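Local structure of 2',5'-phosphodiesterase 12 (Homo sapiens, 4Z0V) at residues S226-S231 with C314-G319; E234-D239 with E257-R262; K243-K248 with M302-A307; A307-V312 with I320-C325. The protein belongs to the endonuclease/exonuclease/phosphatase family, with a DNase I-like domain that follows an E-set-like N-terminal domain and a magnesium ion in the model. One frame throughout, in Å; residues are numbered along the deposited sequence.

How the contacts relate
Three of the four contacts use helix 295-316. Contact 3 takes its 302-307 part, contact 4 its 307-312 part and contact 1 its last turn, so contacts 3 and 4 share Ala307. Contacts 1 and 4 are closest, with centres about 7 Å apart, and His228 O lies 2.8 Å from His308 NE2 in a probable hydrogen bond. Contacts 3 and 4 meet where Met302 SD is 3.7 Å from Phe324 CE2. Contact 2 touches contact 3 through Leu236 CD1 and Leu245 CD2, 3.9 Å apart, but does not touch contact 4. Glycerol molecules, probably from the crystallisation liquor, lie about 4 Å from the side chains of His228 and Leu245.

Contact 1 (S226-S231 with C314-G319); sequences SQHDIS and CDLYPG
The imidazole of His228 overlaps the CD1 methyl of Leu316. ND1 is 3.5 Å from Leu316 CD1, and CE1 is almost as near. The methyl comes to the ring at a slant, and the two side chains run past each other in opposite senses. The other nitrogen of the ring, NE2, comes 4.0 Å from Tyr317 CE2. The tyrosine offers its edge here, because His228 NE2 and Ser226 OG both lie near the plane of its ring.

Ser226 makes the polar link. Its OG is 2.7 Å from Tyr317 OH, a hydrogen bond in which either hydroxyl could be the donor. The same OG is also hydrogen-bonded to His228 NE2, again at 2.7 Å. Two short bonds therefore grip one hydroxyl, and they join serine, histidine and tyrosine in a chain. OG stands between the backbone N and the carbonyl carbon of Ser226 (chi1 59°), where it can serve both partners. The bond to NE2 also restrains the rotation of the imidazole. Tyr317 is the first residue beyond helix 295-316, and its phenol reaches back from the helix end to the strand.

This is a surface contact with a small buried area. Val270 of strand 265-273 touches both Ser226 and Tyr317. Strand 222-231 pairs with strand 265-273 in the mixed sheet. The contact thus joins the C-terminal end of a sheet-covering helix to a strand of that sheet, as fits the layered alpha/beta sandwich of the DNase I-like fold.

Contact 2 (E234-D239 with E257-R262); sequences EALESD and EKVLQR
The short segments of helix 234-238 and helix 257-261 are inclined, with 131° between their N-to-C directions, and their axes come within 10.0 Å. The nearest CA atoms are those of Glu237 and Leu260, 7.5 Å apart.

Leu260 has the largest share of the interface and splits its two methyls between two partners. Its CD2 meets Leu236 CD2 at 3.8 Å, and the two side chains cross at about a right angle. Its CD1 turns to Glu237 and lies 3.8 Å from OE2. The CB of Glu237 is nearly as close to that methyl. Glu237 has CG in the position between backbone N and carbonyl carbon (chi1 72°), and the chain is extended from there. The aliphatic start and the carboxylate therefore both run beside Leu260. This is van der Waals packing, and no hydrogen bond crosses the contact. Leu236 CD2 also reaches the CG1 methyl of Val259, at 4.0 Å. Leu236 and Val259 are buried, whereas Glu237 is exposed.

Within 257-262, Arg262 NH2 donates to Lys258 O at 3.0 Å, with the oxygen tilted somewhat from the guanidinium plane. The guanidinium also makes a cation-pi contact with Tyr289.

Around the pair, helix 243-248 packs on Leu236 through Leu246 as well as Leu245. Helix 295-316 packs against 257-262, where Val259 touches Ile300 and Arg262 touches Ile297. The two short helices thus pack on each other beside the long helix, in the helical excursion between strands 222-231 and 265-273.

Contact 3 (K243-K248 with M302-A307); sequences KELLEK and MAVALA
Leu245 extends toward the 302-307 part of helix 295-316 because CG stands opposite its backbone N (chi1 -179°), and chi2 of 64° then sets CD2 at the interface. Across the contact, Val304 has CG1 opposite its backbone N (chi1 173°), which puts CG2 beside that N; CG2 is the branch that meets the leucine.

One methyl carries the contact. Leu245 CD2 lies 3.7 Å from Val304 CG2 and 3.8 Å from Ala303 CB. The two carbons approach CD2 from clearly different directions. The leucine methyl therefore fits into the angle between two neighbouring residues of the helix. The side chains of Leu245 and Val304 cross at about a right angle. CB is the whole side chain of Ala303 and meets CD2 directly. The nearest CA atoms, those of Leu245 and Val304, are 8.0 Å apart.

Charged groups of helix 243-248 stay off this face. Lys248 NZ and Glu244 OE2 form a long salt bridge within the segment, at 3.5 Å, one turn apart. Val304 also touches Phe232 of helix 232-238 and His242 in the loop before helix 243-248.

No hydrogen bond or salt bridge crosses from one segment to the other. The contact is apolar and small, and it rests on dispersion and on the burial of methyl groups. Such packing is sensitive to shape but supplies no directional bond between the helices.

Contact 4 (A307-V312 with I320-C325); sequences AHIRHV and IPVIFC
The Phe324 ring takes the CD1 methyl of Ile309 on one face. The methyl stands 3.6 Å above the ring plane, offset toward the rim on the CD2-CE2 side. Its distance to the ring centroid is 3.8 Å, at 20° from the normal, which makes this a CH-pi contact. The ring itself is turned so that CA lies almost in its plane (chi2 1°). A second flat group belongs to the helix: Val312 CG2 covers one face of the His308 imidazole from one turn further on. Phe324 also makes an edge-to-face contact with Phe328.

Ile309 is the residue that serves the strand. Its two branches work separately. CD1, at the end of the longer branch, goes to Phe324. CG2 goes to Val322, where it is 3.6 Å from Val322 CG2 and 3.8 Å from Val322 CG1, so it touches both valine methyls. With CG1 of Ile309 beside its backbone N (chi1 -69°) and CG2 opposite that N, one side chain spans two strand residues. Val322 and Phe324 are alternate residues and both point to the helix, while Ile323 lies too far from it to touch. All three touching side chains are buried, and the interface is apolar throughout.

The apolar packing extends further: Ala305 packs on Phe324, and Ala284 of strand 280-287 touches both Ile309 and Phe324. Strands 280-287 and 322-327 are parallel neighbours linked by helix 295-316. The contact is therefore the helix-to-sheet packing of a beta-alpha-beta crossover, within the DNase I-like fold.

Contact 1 (S226-S231 with C314-G319)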
loop_
_atom_site.group_PDB
_atom_site.type_symbol
_atom_site.label_atom_id
_atom_site.label_comp_id
_atom_site.label_asym_id
_atom_site.label_seq_id
_atom_site.Cartn_x
_atom_site.Cartn_y
_atom_site.Cartn_z
ATOM N N SER A 226 -7.147 -2.208 17.387
ATOM C CA SER A 226 -8.527 -2.119 16.925
ATOM C C SER A 226 -8.614 -1.511 15.533
ATOM O O SER A 226 -7.642 -0.939 15.035
ATOM C CB SER A 226 -9.331 -1.262 17.904
ATOM O OG SER A 226 -8.758 0.027 17.993
ATOM N N GLN A 227 -9.789 -1.661 14.895
ATOM C CA GLN A 227 -9.990 -1.156 13.530
ATOM C C GLN A 227 -11.251 -0.310 13.492
ATOM O O GLN A 227 -12.226 -0.591 14.201
ATOM C CB GLN A 227 -10.072 -2.297 12.514
ATOM C CG GLN A 227 -8.803 -3.167 12.466
ATOM C CD GLN A 227 -9.039 -4.372 11.608
ATOM O OE1 GLN A 227 -9.332 -5.457 12.111
ATOM N NE2 GLN A 227 -8.944 -4.196 10.288
ATOM N N HIS A 228 -11.220 0.770 12.706
ATOM C CA HIS A 228 -12.334 1.723 12.700
ATOM C C HIS A 228 -12.621 2.199 11.265
ATOM O O HIS A 228 -12.717 3.395 10.983
ATOM C CB HIS A 228 -11.983 2.895 13.634
ATOM C CG HIS A 228 -11.517 2.446 14.992
ATOM N ND1 HIS A 228 -12.414 2.214 16.019
ATOM C CD2 HIS A 228 -10.268 2.151 15.430
ATOM C CE1 HIS A 228 -11.686 1.806 17.051
ATOM N NE2 HIS A 228 -10.396 1.736 16.738
ATOM N N ASP A 229 -12.726 1.253 10.349
ATOM C CA ASP A 229 -12.950 1.609 8.942
ATOM C C ASP A 229 -14.346 2.164 8.693
ATOM O O ASP A 229 -15.325 1.748 9.327
ATOM C CB ASP A 229 -12.764 0.400 8.030
ATOM C CG ASP A 229 -11.441 -0.328 8.121
ATOM O OD1 ASP A 229 -10.482 0.207 8.774
ATOM O OD2 ASP A 229 -11.333 -1.385 7.519
ATOM N N ILE A 230 -14.448 3.081 7.742
ATOM C CA ILE A 230 -15.760 3.625 7.374
ATOM C C ILE A 230 -15.869 3.805 5.875
ATOM O O ILE A 230 -14.855 3.911 5.182
ATOM C CB ILE A 230 -16.082 4.992 8.066
ATOM C CG1 ILE A 230 -15.008 6.082 7.740
ATOM C CG2 ILE A 230 -16.328 4.855 9.594
ATOM C CD1 ILE A 230 -15.463 7.597 8.001
ATOM N N SER A 231 -17.123 3.894 5.390
ATOM C CA SER A 231 -17.453 4.417 4.078
ATOM C C SER A 231 -17.810 5.878 4.343
ATOM O O SER A 231 -18.571 6.120 5.283
ATOM C CB SER A 231 -18.621 3.660 3.452
ATOM O OG SER A 231 -18.183 2.364 3.073
ATOM N N CYS A 314 -8.957 10.705 19.805
ATOM C CA CYS A 314 -9.118 11.580 20.971
ATOM C C CYS A 314 -10.331 11.258 21.837
ATOM O O CYS A 314 -10.377 11.696 22.974
ATOM C CB CYS A 314 -9.154 13.030 20.511
ATOM S SG CYS A 314 -7.579 13.591 19.847
ATOM N N ASP A 315 -11.295 10.527 21.309
ATOM C CA ASP A 315 -12.509 10.153 22.042
ATOM C C ASP A 315 -12.459 8.676 22.403
ATOM O O ASP A 315 -12.515 8.357 23.593
ATOM C CB ASP A 315 -13.778 10.487 21.229
ATOM C CG ASP A 315 -14.091 11.962 21.037
ATOM O OD1 ASP A 315 -13.452 12.800 21.707
ATOM O OD2 ASP A 315 -15.014 12.275 20.248
ATOM N N LEU A 316 -12.323 7.771 21.399
ATOM C CA LEU A 316 -12.243 6.322 21.640
ATOM C C LEU A 316 -10.979 6.018 22.406
ATOM O O LEU A 316 -11.019 5.288 23.380
ATOM C CB LEU A 316 -12.315 5.494 20.337
ATOM C CG LEU A 316 -13.623 5.595 19.532
ATOM C CD1 LEU A 316 -13.628 4.595 18.353
ATOM C CD2 LEU A 316 -14.863 5.318 20.422
ATOM N N TYR A 317 -9.857 6.600 21.976
ATOM C CA TYR A 317 -8.572 6.500 22.674
ATOM C C TYR A 317 -8.297 7.865 23.302
ATOM O O TYR A 317 -8.691 8.884 22.733
ATOM C CB TYR A 317 -7.444 6.089 21.733
ATOM C CG TYR A 317 -7.488 4.622 21.373
ATOM C CD1 TYR A 317 -6.806 3.676 22.140
ATOM C CD2 TYR A 317 -8.235 4.174 20.285
ATOM C CE1 TYR A 317 -6.845 2.314 21.815
ATOM C CE2 TYR A 317 -8.297 2.817 19.960
ATOM C CZ TYR A 317 -7.615 1.892 20.741
ATOM O OH TYR A 317 -7.625 0.580 20.381
ATOM N N PRO A 318 -7.555 7.917 24.411
ATOM C CA PRO A 318 -7.374 9.199 25.109
ATOM C C PRO A 318 -6.192 10.037 24.588
ATOM O O PRO A 318 -5.340 10.477 25.365
ATOM C CB PRO A 318 -7.185 8.749 26.565
ATOM C CG PRO A 318 -6.428 7.476 26.430
ATOM C CD PRO A 318 -7.078 6.790 25.239
ATOM N N GLY A 319 -6.204 10.326 23.291
ATOM C CA GLY A 319 -5.249 11.227 22.666
ATOM C C GLY A 319 -4.011 10.547 22.153
ATOM O O GLY A 319 -2.968 10.562 22.812
#

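Contact 2 (E234-D239 with E257-R262)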
loop_
_atom_site.group_PDB
_atom_site.type_symbol
_atom_site.label_atom_id
_atom_site.label_comp_id
_atom_site.label_asym_id
_atom_site.label_seq_id
_atom_site.Cartn_x
_atom_site.Cartn_y
_atom_site.Cartn_z
ATOM N N GLU A 234 -21.683 6.639 4.325
ATOM C CA GLU A 234 -22.407 6.053 5.456
ATOM C C GLU A 234 -22.202 6.890 6.704
ATOM O O GLU A 234 -23.174 7.230 7.386
ATOM C CB GLU A 234 -21.891 4.635 5.677
ATOM C CG GLU A 234 -22.889 3.694 6.309
ATOM C CD GLU A 234 -22.495 2.246 6.104
ATOM O OE1 GLU A 234 -21.288 1.935 6.234
ATOM O OE2 GLU A 234 -23.385 1.430 5.769
ATOM N N ALA A 235 -20.931 7.252 6.995
ATOM C CA ALA A 235 -20.611 8.075 8.151
ATOM C C ALA A 235 -21.294 9.436 8.060
ATOM O O ALA A 235 -21.910 9.857 9.033
ATOM C CB ALA A 235 -19.105 8.255 8.269
ATOM N N LEU A 236 -21.214 10.103 6.893
ATOM C CA LEU A 236 -21.786 11.441 6.728
ATOM C C LEU A 236 -23.321 11.446 6.858
ATOM O O LEU A 236 -23.880 12.350 7.504
ATOM C CB LEU A 236 -21.372 12.055 5.381
ATOM C CG LEU A 236 -21.934 13.460 5.054
ATOM C CD1 LEU A 236 -21.489 14.516 6.102
ATOM C CD2 LEU A 236 -21.511 13.887 3.673
ATOM N N GLU A 237 -23.989 10.486 6.244
ATOM C CA GLU A 237 -25.452 10.527 6.282
ATOM C C GLU A 237 -26.066 9.982 7.579
ATOM O O GLU A 237 -27.130 10.480 7.970
ATOM C CB GLU A 237 -26.062 9.797 5.055
ATOM C CG GLU A 237 -25.939 8.275 5.070
ATOM C CD GLU A 237 -26.321 7.546 3.795
ATOM O OE1 GLU A 237 -26.065 6.322 3.720
ATOM O OE2 GLU A 237 -26.880 8.187 2.874
ATOM N N SER A 238 -25.424 8.973 8.232
ATOM C CA SER A 238 -26.004 8.270 9.376
ATOM C C SER A 238 -25.306 8.456 10.707
ATOM O O SER A 238 -25.904 8.094 11.720
ATOM C CB SER A 238 -26.047 6.770 9.087
ATOM O OG SER A 238 -26.828 6.526 7.929
ATOM N N ASP A 239 -24.038 8.904 10.740
ATOM C CA ASP A 239 -23.371 9.019 12.037
ATOM C C ASP A 239 -23.549 10.417 12.600
ATOM O O ASP A 239 -23.118 11.375 11.952
ATOM C CB ASP A 239 -21.881 8.649 11.931
ATOM C CG ASP A 239 -21.198 8.378 13.260
ATOM O OD1 ASP A 239 -21.492 9.088 14.240
ATOM O OD2 ASP A 239 -20.373 7.481 13.316
ATOM N N GLU A 257 -25.916 15.078 -2.776
ATOM C CA GLU A 257 -26.225 13.817 -3.471
ATOM C C GLU A 257 -25.001 13.214 -4.150
ATOM O O GLU A 257 -24.829 12.000 -4.076
ATOM C CB GLU A 257 -27.365 13.964 -4.509
ATOM N N LYS A 258 -24.152 14.042 -4.788
ATOM C CA LYS A 258 -22.942 13.568 -5.470
ATOM C C LYS A 258 -21.924 13.008 -4.454
ATOM O O LYS A 258 -21.297 11.992 -4.742
ATOM C CB LYS A 258 -22.292 14.685 -6.304
ATOM C CG LYS A 258 -23.075 15.041 -7.572
ATOM N N VAL A 259 -21.799 13.643 -3.266
ATOM C CA VAL A 259 -20.878 13.152 -2.202
ATOM C C VAL A 259 -21.383 11.796 -1.707
ATOM O O VAL A 259 -20.609 10.845 -1.582
ATOM C CB VAL A 259 -20.712 14.167 -1.024
ATOM C CG1 VAL A 259 -19.808 13.596 0.069
ATOM C CG2 VAL A 259 -20.150 15.491 -1.522
ATOM N N LEU A 260 -22.690 11.713 -1.410
ATOM C CA LEU A 260 -23.267 10.489 -0.856
ATOM C C LEU A 260 -23.285 9.313 -1.852
ATOM O O LEU A 260 -23.333 8.174 -1.418
ATOM C CB LEU A 260 -24.660 10.755 -0.291
ATOM C CG LEU A 260 -24.744 11.729 0.921
ATOM C CD1 LEU A 260 -26.155 11.711 1.521
ATOM C CD2 LEU A 260 -23.740 11.357 2.028
ATOM N N GLN A 261 -23.177 9.566 -3.158
ATOM C CA GLN A 261 -23.094 8.490 -4.152
ATOM C C GLN A 261 -21.770 7.757 -4.102
ATOM O O GLN A 261 -21.703 6.607 -4.530
ATOM C CB GLN A 261 -23.194 9.083 -5.570
ATOM C CG GLN A 261 -24.595 9.484 -5.975
ATOM C CD GLN A 261 -24.551 10.483 -7.108
ATOM O OE1 GLN A 261 -23.685 10.431 -8.000
ATOM N NE2 GLN A 261 -25.526 11.376 -7.132
ATOM N N ARG A 262 -20.685 8.456 -3.702
ATOM C CA ARG A 262 -19.332 7.894 -3.778
ATOM C C ARG A 262 -19.152 6.669 -2.914
ATOM O O ARG A 262 -19.715 6.562 -1.818
ATOM C CB ARG A 262 -18.246 8.927 -3.435
ATOM C CG ARG A 262 -18.583 10.317 -3.938
ATOM C CD ARG A 262 -17.965 10.713 -5.243
ATOM N NE ARG A 262 -18.117 9.728 -6.308
ATOM C CZ ARG A 262 -19.127 9.681 -7.167
ATOM N NH1 ARG A 262 -19.130 8.788 -8.140
ATOM N NH2 ARG A 262 -20.143 10.527 -7.057
#

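Contact 3 (K243-K248 with M302-A307)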
loop_
_atom_site.group_PDB
_atom_site.type_symbol
_atom_site.label_atom_id
_atom_site.label_comp_id
_atom_site.label_asym_id
_atom_site.label_seq_id
_atom_site.Cartn_x
_atom_site.Cartn_y
_atom_site.Cartn_z
ATOM N N LYS A 243 -22.940 15.472 12.109
ATOM C CA LYS A 243 -24.207 16.227 11.969
ATOM C C LYS A 243 -23.989 17.682 11.552
ATOM O O LYS A 243 -24.737 18.159 10.701
ATOM C CB LYS A 243 -25.110 16.143 13.224
ATOM C CG LYS A 243 -24.554 16.779 14.498
ATOM C CD LYS A 243 -25.522 16.610 15.684
ATOM N N GLU A 244 -22.953 18.361 12.085
ATOM C CA GLU A 244 -22.644 19.757 11.755
ATOM C C GLU A 244 -22.267 19.910 10.272
ATOM O O GLU A 244 -22.675 20.885 9.628
ATOM C CB GLU A 244 -21.527 20.284 12.657
ATOM C CG GLU A 244 -21.466 21.798 12.746
ATOM C CD GLU A 244 -20.322 22.330 13.589
ATOM O OE1 GLU A 244 -20.209 21.927 14.770
ATOM O OE2 GLU A 244 -19.542 23.160 13.067
ATOM N N LEU A 245 -21.497 18.945 9.726
ATOM C CA LEU A 245 -21.122 18.987 8.312
ATOM C C LEU A 245 -22.348 18.676 7.421
ATOM O O LEU A 245 -22.570 19.363 6.421
ATOM C CB LEU A 245 -19.972 18.020 8.043
ATOM C CG LEU A 245 -19.438 17.947 6.622
ATOM C CD1 LEU A 245 -18.834 19.267 6.198
ATOM C CD2 LEU A 245 -18.415 16.844 6.524
ATOM N N LEU A 246 -23.174 17.688 7.824
ATOM C CA LEU A 246 -24.392 17.356 7.098
ATOM C C LEU A 246 -25.312 18.588 7.051
ATOM O O LEU A 246 -25.848 18.902 5.987
ATOM C CB LEU A 246 -25.102 16.146 7.712
ATOM C CG LEU A 246 -26.233 15.533 6.875
ATOM C CD1 LEU A 246 -25.710 14.937 5.573
ATOM C CD2 LEU A 246 -26.983 14.472 7.666
ATOM N N GLU A 247 -25.394 19.332 8.174
ATOM C CA GLU A 247 -26.168 20.574 8.305
ATOM C C GLU A 247 -25.671 21.658 7.332
ATOM O O GLU A 247 -26.500 22.339 6.737
ATOM C CB GLU A 247 -26.123 21.094 9.754
ATOM C CG GLU A 247 -27.119 20.398 10.674
ATOM C CD GLU A 247 -26.978 20.651 12.166
ATOM O OE1 GLU A 247 -26.559 21.767 12.556
ATOM O OE2 GLU A 247 -27.327 19.739 12.950
ATOM N N LYS A 248 -24.338 21.792 7.129
ATOM C CA LYS A 248 -23.764 22.755 6.176
ATOM C C LYS A 248 -24.168 22.433 4.725
ATOM O O LYS A 248 -24.221 23.339 3.889
ATOM C CB LYS A 248 -22.237 22.805 6.292
ATOM C CG LYS A 248 -21.764 23.542 7.540
ATOM C CD LYS A 248 -20.266 23.463 7.734
ATOM C CE LYS A 248 -19.801 24.642 8.547
ATOM N NZ LYS A 248 -19.045 24.218 9.747
ATOM N N MET A 302 -12.495 14.665 3.015
ATOM C CA MET A 302 -11.413 14.965 3.958
ATOM C C MET A 302 -11.982 15.477 5.297
ATOM O O MET A 302 -11.490 15.077 6.354
ATOM C CB MET A 302 -10.415 15.972 3.339
ATOM C CG MET A 302 -9.252 16.381 4.270
ATOM S SD MET A 302 -8.290 14.991 4.947
ATOM C CE MET A 302 -7.906 14.146 3.563
ATOM N N ALA A 303 -13.026 16.317 5.264
ATOM C CA ALA A 303 -13.648 16.834 6.495
ATOM C C ALA A 303 -14.251 15.671 7.329
ATOM O O ALA A 303 -14.078 15.639 8.556
ATOM C CB ALA A 303 -14.729 17.847 6.138
ATOM N N VAL A 304 -14.891 14.694 6.649
ATOM C CA VAL A 304 -15.444 13.489 7.313
ATOM C C VAL A 304 -14.269 12.688 7.894
ATOM O O VAL A 304 -14.337 12.228 9.047
ATOM C CB VAL A 304 -16.280 12.606 6.348
ATOM C CG1 VAL A 304 -16.688 11.272 7.010
ATOM C CG2 VAL A 304 -17.516 13.339 5.826
ATOM N N ALA A 305 -13.233 12.463 7.063
ATOM C CA ALA A 305 -12.069 11.658 7.487
ATOM C C ALA A 305 -11.439 12.236 8.732
ATOM O O ALA A 305 -11.184 11.501 9.678
ATOM C CB ALA A 305 -11.024 11.568 6.365
ATOM N N LEU A 306 -11.171 13.546 8.736
ATOM C CA LEU A 306 -10.504 14.168 9.884
ATOM C C LEU A 306 -11.378 14.139 11.143
ATOM O O LEU A 306 -10.836 13.871 12.221
ATOM C CB LEU A 306 -10.034 15.596 9.560
ATOM C CG LEU A 306 -8.902 15.699 8.501
ATOM C CD1 LEU A 306 -8.529 17.184 8.241
ATOM C CD2 LEU A 306 -7.638 14.890 8.913
ATOM N N ALA A 307 -12.703 14.324 11.005
ATOM C CA ALA A 307 -13.635 14.245 12.146
ATOM C C ALA A 307 -13.680 12.805 12.673
ATOM O O ALA A 307 -13.732 12.598 13.878
ATOM C CB ALA A 307 -15.033 14.709 11.744
#

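Contact 4 (A307-V312 with I320-C325)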
loop_
_atom_site.group_PDB
_atom_site.type_symbol
_atom_site.label_atom_id
_atom_site.label_comp_id
_atom_site.label_asym_id
_atom_site.label_seq_id
_atom_site.Cartn_x
_atom_site.Cartn_y
_atom_site.Cartn_z
ATOM N N ALA A 307 -12.703 14.324 11.005
ATOM C CA ALA A 307 -13.635 14.245 12.146
ATOM C C ALA A 307 -13.680 12.805 12.673
ATOM O O ALA A 307 -13.732 12.598 13.878
ATOM C CB ALA A 307 -15.033 14.709 11.744
ATOM N N HIS A 308 -13.667 11.820 11.769
ATOM C CA HIS A 308 -13.637 10.421 12.172
ATOM C C HIS A 308 -12.321 10.093 12.905
ATOM O O HIS A 308 -12.335 9.454 13.955
ATOM C CB HIS A 308 -13.815 9.466 10.961
ATOM C CG HIS A 308 -13.868 8.033 11.398
ATOM N ND1 HIS A 308 -14.872 7.572 12.248
ATOM C CD2 HIS A 308 -13.012 7.014 11.141
ATOM C CE1 HIS A 308 -14.612 6.290 12.456
ATOM N NE2 HIS A 308 -13.497 5.908 11.823
ATOM N N ILE A 309 -11.195 10.534 12.355
ATOM C CA ILE A 309 -9.887 10.256 12.957
ATOM C C ILE A 309 -9.774 10.971 14.314
ATOM O O ILE A 309 -9.211 10.393 15.260
ATOM C CB ILE A 309 -8.751 10.641 11.978
ATOM C CG1 ILE A 309 -8.737 9.662 10.769
ATOM C CG2 ILE A 309 -7.408 10.626 12.699
ATOM C CD1 ILE A 309 -7.994 10.206 9.516
ATOM N N ARG A 310 -10.365 12.183 14.429
ATOM C CA ARG A 310 -10.369 12.914 15.703
ATOM C C ARG A 310 -11.151 12.096 16.746
ATOM O O ARG A 310 -10.702 11.945 17.877
ATOM C CB ARG A 310 -10.985 14.332 15.497
ATOM C CG ARG A 310 -11.140 15.213 16.761
ATOM C CD ARG A 310 -9.845 15.563 17.472
ATOM N NE ARG A 310 -9.040 16.519 16.707
ATOM C CZ ARG A 310 -7.765 16.798 16.955
ATOM N NH1 ARG A 310 -7.123 16.188 17.947
ATOM N NH2 ARG A 310 -7.111 17.661 16.195
ATOM N N HIS A 311 -12.281 11.524 16.341
ATOM C CA HIS A 311 -13.096 10.704 17.238
ATOM C C HIS A 311 -12.311 9.489 17.699
ATOM O O HIS A 311 -12.276 9.192 18.891
ATOM C CB HIS A 311 -14.386 10.251 16.535
ATOM C CG HIS A 311 -15.204 9.287 17.332
ATOM N ND1 HIS A 311 -15.807 9.662 18.514
ATOM C CD2 HIS A 311 -15.519 7.997 17.068
ATOM C CE1 HIS A 311 -16.463 8.590 18.940
ATOM N NE2 HIS A 311 -16.328 7.570 18.093
ATOM N N VAL A 312 -11.718 8.751 16.748
ATOM C CA VAL A 312 -10.966 7.554 17.113
ATOM C C VAL A 312 -9.780 7.887 18.018
ATOM O O VAL A 312 -9.560 7.200 19.025
ATOM C CB VAL A 312 -10.485 6.814 15.838
ATOM C CG1 VAL A 312 -9.504 5.685 16.179
ATOM C CG2 VAL A 312 -11.676 6.273 15.053
ATOM N N ILE A 320 -4.135 9.898 20.997
ATOM C CA ILE A 320 -2.996 9.224 20.379
ATOM C C ILE A 320 -2.637 9.929 19.064
ATOM O O ILE A 320 -3.523 10.497 18.426
ATOM C CB ILE A 320 -3.273 7.724 20.178
ATOM C CG1 ILE A 320 -4.532 7.495 19.277
ATOM C CG2 ILE A 320 -3.416 7.051 21.550
ATOM C CD1 ILE A 320 -4.699 5.994 18.889
ATOM N N PRO A 321 -1.358 9.868 18.628
ATOM C CA PRO A 321 -0.980 10.570 17.398
ATOM C C PRO A 321 -1.443 9.853 16.138
ATOM O O PRO A 321 -1.877 8.711 16.206
ATOM C CB PRO A 321 0.539 10.653 17.491
ATOM C CG PRO A 321 0.933 9.475 18.289
ATOM C CD PRO A 321 -0.181 9.240 19.273
ATOM N N VAL A 322 -1.363 10.544 15.003
ATOM C CA VAL A 322 -1.896 10.053 13.733
ATOM C C VAL A 322 -0.895 10.072 12.593
ATOM O O VAL A 322 -0.065 10.970 12.473
ATOM C CB VAL A 322 -3.133 10.964 13.360
ATOM C CG1 VAL A 322 -3.660 10.665 11.948
ATOM C CG2 VAL A 322 -4.264 10.830 14.390
ATOM N N ILE A 323 -1.007 9.051 11.724
ATOM C CA ILE A 323 -0.338 8.974 10.425
ATOM C C ILE A 323 -1.488 8.818 9.461
ATOM O O ILE A 323 -2.323 7.938 9.674
ATOM C CB ILE A 323 0.713 7.842 10.265
ATOM C CG1 ILE A 323 1.925 8.061 11.184
ATOM C CG2 ILE A 323 1.176 7.731 8.783
ATOM C CD1 ILE A 323 2.780 6.799 11.339
ATOM N N PHE A 324 -1.575 9.666 8.447
ATOM C CA PHE A 324 -2.659 9.556 7.467
ATOM C C PHE A 324 -2.068 9.480 6.059
ATOM O O PHE A 324 -1.610 10.482 5.489
ATOM C CB PHE A 324 -3.640 10.742 7.621
ATOM C CG PHE A 324 -4.949 10.716 6.861
ATOM C CD1 PHE A 324 -5.287 9.639 6.037
ATOM C CD2 PHE A 324 -5.858 11.761 6.978
ATOM C CE1 PHE A 324 -6.521 9.604 5.366
ATOM C CE2 PHE A 324 -7.088 11.728 6.298
ATOM C CZ PHE A 324 -7.406 10.654 5.488
ATOM N N CYS A 325 -2.051 8.264 5.516
ATOM C CA CYS A 325 -1.551 7.969 4.175
ATOM C C CYS A 325 -2.684 7.994 3.190
ATOM O O CYS A 325 -3.825 7.735 3.556
ATOM C CB CYS A 325 -0.899 6.586 4.165
ATOM S SG CYS A 325 0.592 6.452 5.173
#